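Local coordinates for protein laminin subunit ALPHA-1 (PDB 2JD4) that forms the LG4-5 part of a basement membrane laminin chain, binds magnesium and probably helps tether laminin to cell surfaces, at residues F85-V94 with V129-L138. The protein carries 4 engineered substitutions. Numbering follows the deposited sequence.
Sequences FDLGKGRTKV and VTVVGKATTL. Engineered in segment 129-138: Lys134 (natural residue Asn). With MG (magnesium ion), chain C.
Leu87 places its two methyls between Val131 and Leu138. CD1 lies 3.6 Å from CG1 of Val131, and CD2 meets CB of Leu138. With CG beside the backbone N (chi1 -50°) and chi2 near 180°, the methyls part toward the two partners. The other Val131 methyl, CG2, sits at the edge of the Phe85 ring near CZ, and Ala135 CB packs against Leu87 CB. In this laminin G domain, a beta sandwich of the concanavalin clan, the hairpin of strands 80-86 and 91-95 meets the loop after strand 124-130, at a metal site at one edge of the sandwich. Leu87 O and Thr137 O, 3.1 Å apart, both bind the magnesium ion. Asp70, Asp139 and two waters complete the shell. Asp86 OD1 shapes the hairpin turn, taking Gly88 N (an Asx turn) and Gly90 N from opposite faces of its carboxylate. Farther along, Val132 N gives a nearly straight bond to Thr92 OG1 (2.8 Å, 174°). A water joins this hydroxyl to Gly90 O and Val132 O. A valine in place of Thr92 would probably leave Val132 N without its acceptor and the water less firmly held. At the exposed edge, engineered Lys134 bends back, and its NZ bonds weakly to Lys89 O (3.3 Å).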
loop_
_atom_site.group_PDB
_atom_site.type_symbol
_atom_site.label_atom_id
_atom_site.label_comp_id
_atom_site.label_asym_id
_atom_site.label_seq_id
_atom_site.Cartn_x
_atom_site.Cartn_y
_atom_site.Cartn_z
ATOM N N PHE A 85 8.009 -23.140 -8.438
ATOM C CA PHE A 85 9.214 -23.112 -9.261
ATOM C C PHE A 85 9.039 -24.038 -10.459
ATOM O O PHE A 85 8.166 -24.904 -10.458
ATOM C CB PHE A 85 10.431 -23.551 -8.432
ATOM C CG PHE A 85 10.284 -24.915 -7.810
ATOM C CD1 PHE A 85 10.602 -26.065 -8.526
ATOM C CD2 PHE A 85 9.803 -25.050 -6.513
ATOM C CE1 PHE A 85 10.441 -27.338 -7.954
ATOM C CE2 PHE A 85 9.639 -26.312 -5.933
ATOM C CZ PHE A 85 9.958 -27.456 -6.659
ATOM N N ASP A 86 9.868 -23.840 -11.477
ATOM C CA ASP A 86 9.834 -24.662 -12.688
ATOM C C ASP A 86 11.287 -24.966 -13.026
ATOM O O ASP A 86 12.086 -24.048 -13.219
ATOM C CB ASP A 86 9.197 -23.888 -13.848
ATOM C CG ASP A 86 8.803 -24.786 -15.018
ATOM O OD1 ASP A 86 9.539 -25.749 -15.320
ATOM O OD2 ASP A 86 7.758 -24.514 -15.649
ATOM N N LEU A 87 11.627 -26.249 -13.096
ATOM C CA LEU A 87 12.990 -26.663 -13.401
ATOM C C LEU A 87 13.273 -26.723 -14.903
ATOM O O LEU A 87 14.361 -27.128 -15.319
ATOM C CB LEU A 87 13.273 -28.030 -12.773
ATOM C CG LEU A 87 12.924 -28.192 -11.290
ATOM C CD1 LEU A 87 13.314 -29.589 -10.830
ATOM C CD2 LEU A 87 13.658 -27.143 -10.450
ATOM N N GLY A 88 12.299 -26.327 -15.715
ATOM C CA GLY A 88 12.503 -26.345 -17.156
ATOM C C GLY A 88 11.513 -27.179 -17.953
ATOM O O GLY A 88 11.423 -27.035 -19.176
ATOM N N LYS A 89 10.768 -28.048 -17.278
ATOM C CA LYS A 89 9.796 -28.897 -17.965
ATOM C C LYS A 89 8.502 -29.115 -17.184
ATOM O O LYS A 89 7.826 -30.129 -17.356
ATOM C CB LYS A 89 10.434 -30.249 -18.300
ATOM C CG LYS A 89 11.606 -30.132 -19.259
ATOM C CD LYS A 89 12.274 -31.470 -19.501
ATOM C CE LYS A 89 13.440 -31.322 -20.465
ATOM N NZ LYS A 89 14.095 -32.629 -20.743
ATOM N N GLY A 90 8.156 -28.157 -16.329
ATOM C CA GLY A 90 6.937 -28.283 -15.552
ATOM C C GLY A 90 7.008 -27.502 -14.259
ATOM O O GLY A 90 8.089 -27.323 -13.694
ATOM N N ARG A 91 5.857 -27.042 -13.784
ATOM C CA ARG A 91 5.797 -26.264 -12.555
ATOM C C ARG A 91 5.330 -27.059 -11.334
ATOM O O ARG A 91 4.412 -27.880 -11.416
ATOM C CB ARG A 91 4.880 -25.051 -12.759
ATOM C CG ARG A 91 4.694 -24.185 -11.521
ATOM C CD ARG A 91 4.266 -22.772 -11.903
ATOM N NE ARG A 91 2.887 -22.711 -12.347
ATOM C CZ ARG A 91 2.426 -21.879 -13.276
ATOM N NH1 ARG A 91 3.234 -21.023 -13.877
ATOM N NH2 ARG A 91 1.144 -21.910 -13.605
ATOM N N THR A 92 5.983 -26.817 -10.203
ATOM C CA THR A 92 5.616 -27.457 -8.945
ATOM C C THR A 92 5.121 -26.319 -8.051
ATOM O O THR A 92 5.741 -25.259 -8.007
ATOM C CB THR A 92 6.833 -28.143 -8.271
ATOM O OG1 THR A 92 7.354 -29.166 -9.127
ATOM C CG2 THR A 92 6.426 -28.768 -6.949
ATOM N N LYS A 93 4.010 -26.521 -7.351
ATOM C CA LYS A 93 3.471 -25.476 -6.485
ATOM C C LYS A 93 3.121 -25.978 -5.093
ATOM O O LYS A 93 2.631 -27.092 -4.931
ATOM C CB LYS A 93 2.233 -24.848 -7.130
ATOM C CG LYS A 93 1.604 -23.726 -6.320
ATOM C CD LYS A 93 0.580 -22.960 -7.149
ATOM C CE LYS A 93 0.049 -21.748 -6.395
ATOM N NZ LYS A 93 -0.816 -20.896 -7.256
ATOM N N VAL A 94 3.384 -25.150 -4.086
ATOM C CA VAL A 94 3.080 -25.492 -2.698
ATOM C C VAL A 94 2.382 -24.300 -2.048
ATOM O O VAL A 94 2.740 -23.150 -2.306
ATOM C CB VAL A 94 4.356 -25.777 -1.873
ATOM C CG1 VAL A 94 3.988 -26.493 -0.586
ATOM C CG2 VAL A 94 5.354 -26.581 -2.692
ATOM N N VAL A 129 5.313 -31.973 -1.500
ATOM C CA VAL A 129 4.755 -32.137 -2.829
ATOM C C VAL A 129 5.864 -32.718 -3.696
ATOM O O VAL A 129 7.045 -32.422 -3.485
ATOM C CB VAL A 129 4.293 -30.788 -3.418
ATOM C CG1 VAL A 129 3.848 -30.975 -4.854
ATOM C CG2 VAL A 129 3.151 -30.226 -2.591
ATOM N N THR A 130 5.490 -33.551 -4.662
ATOM C CA THR A 130 6.465 -34.175 -5.546
ATOM C C THR A 130 6.834 -33.269 -6.711
ATOM O O THR A 130 5.963 -32.736 -7.395
ATOM C CB THR A 130 5.928 -35.521 -6.097
ATOM O OG1 THR A 130 5.830 -36.461 -5.023
ATOM C CG2 THR A 130 6.853 -36.080 -7.174
ATOM N N VAL A 131 8.132 -33.097 -6.930
ATOM C CA VAL A 131 8.610 -32.260 -8.017
ATOM C C VAL A 131 8.032 -32.753 -9.339
ATOM O O VAL A 131 8.082 -33.948 -9.648
ATOM C CB VAL A 131 10.154 -32.257 -8.077
ATOM C CG1 VAL A 131 10.638 -31.548 -9.332
ATOM C CG2 VAL A 131 10.704 -31.552 -6.841
ATOM N N VAL A 132 7.482 -31.816 -10.106
ATOM C CA VAL A 132 6.859 -32.104 -11.392
ATOM C C VAL A 132 7.830 -31.943 -12.555
ATOM O O VAL A 132 8.670 -31.042 -12.557
ATOM C CB VAL A 132 5.648 -31.167 -11.627
ATOM C CG1 VAL A 132 5.091 -31.364 -13.024
ATOM C CG2 VAL A 132 4.573 -31.432 -10.579
ATOM N N GLY A 133 7.711 -32.819 -13.547
ATOM C CA GLY A 133 8.584 -32.722 -14.699
ATOM C C GLY A 133 9.776 -33.654 -14.663
ATOM O O GLY A 133 10.103 -34.241 -13.631
ATOM N N LYS A 134 10.432 -33.768 -15.812
ATOM C CA LYS A 134 11.594 -34.629 -15.977
ATOM C C LYS A 134 12.887 -33.897 -15.643
ATOM O O LYS A 134 13.846 -34.514 -15.173
ATOM C CB LYS A 134 11.653 -35.141 -17.420
ATOM C CG LYS A 134 10.468 -36.007 -17.844
ATOM C CD LYS A 134 9.129 -35.291 -17.694
ATOM C CE LYS A 134 9.071 -34.010 -18.513
ATOM N NZ LYS A 134 7.798 -33.268 -18.283
ATOM N N ALA A 135 12.914 -32.590 -15.896
ATOM C CA ALA A 135 14.095 -31.774 -15.617
ATOM C C ALA A 135 14.553 -32.042 -14.186
ATOM O O ALA A 135 13.740 -32.373 -13.326
ATOM C CB ALA A 135 13.768 -30.296 -15.802
ATOM N N THR A 136 15.851 -31.901 -13.931
ATOM C CA THR A 136 16.369 -32.168 -12.594
ATOM C C THR A 136 17.095 -31.003 -11.931
ATOM O O THR A 136 17.477 -31.103 -10.771
ATOM C CB THR A 136 17.342 -33.370 -12.604
ATOM O OG1 THR A 136 18.536 -33.015 -13.312
ATOM C CG2 THR A 136 16.699 -34.566 -13.281
ATOM N N THR A 137 17.285 -29.903 -12.646
ATOM C CA THR A 137 17.997 -28.775 -12.056
ATOM C C THR A 137 17.312 -27.416 -12.179
ATOM O O THR A 137 16.654 -27.122 -13.181
ATOM C CB THR A 137 19.421 -28.645 -12.655
ATOM O OG1 THR A 137 19.337 -28.329 -14.054
ATOM C CG2 THR A 137 20.195 -29.945 -12.478
ATOM N N LEU A 138 17.465 -26.598 -11.138
ATOM C CA LEU A 138 16.925 -25.243 -11.130
ATOM C C LEU A 138 18.098 -24.395 -11.594
ATOM O O LEU A 138 19.033 -24.146 -10.830
ATOM C CB LEU A 138 16.501 -24.815 -9.718
ATOM C CG LEU A 138 16.119 -23.337 -9.535
ATOM C CD1 LEU A 138 14.852 -23.010 -10.339
ATOM C CD2 LEU A 138 15.895 -23.046 -8.048
HETATM MG MG MG C . 16.582 -26.607 -15.354
HETATM O O HOH W 1 9.074 -28.647 -11.354
HETATM O O HOH W 2 17.022 -28.736 -15.909
HETATM O O HOH W 3 16.285 -25.900 -17.566
#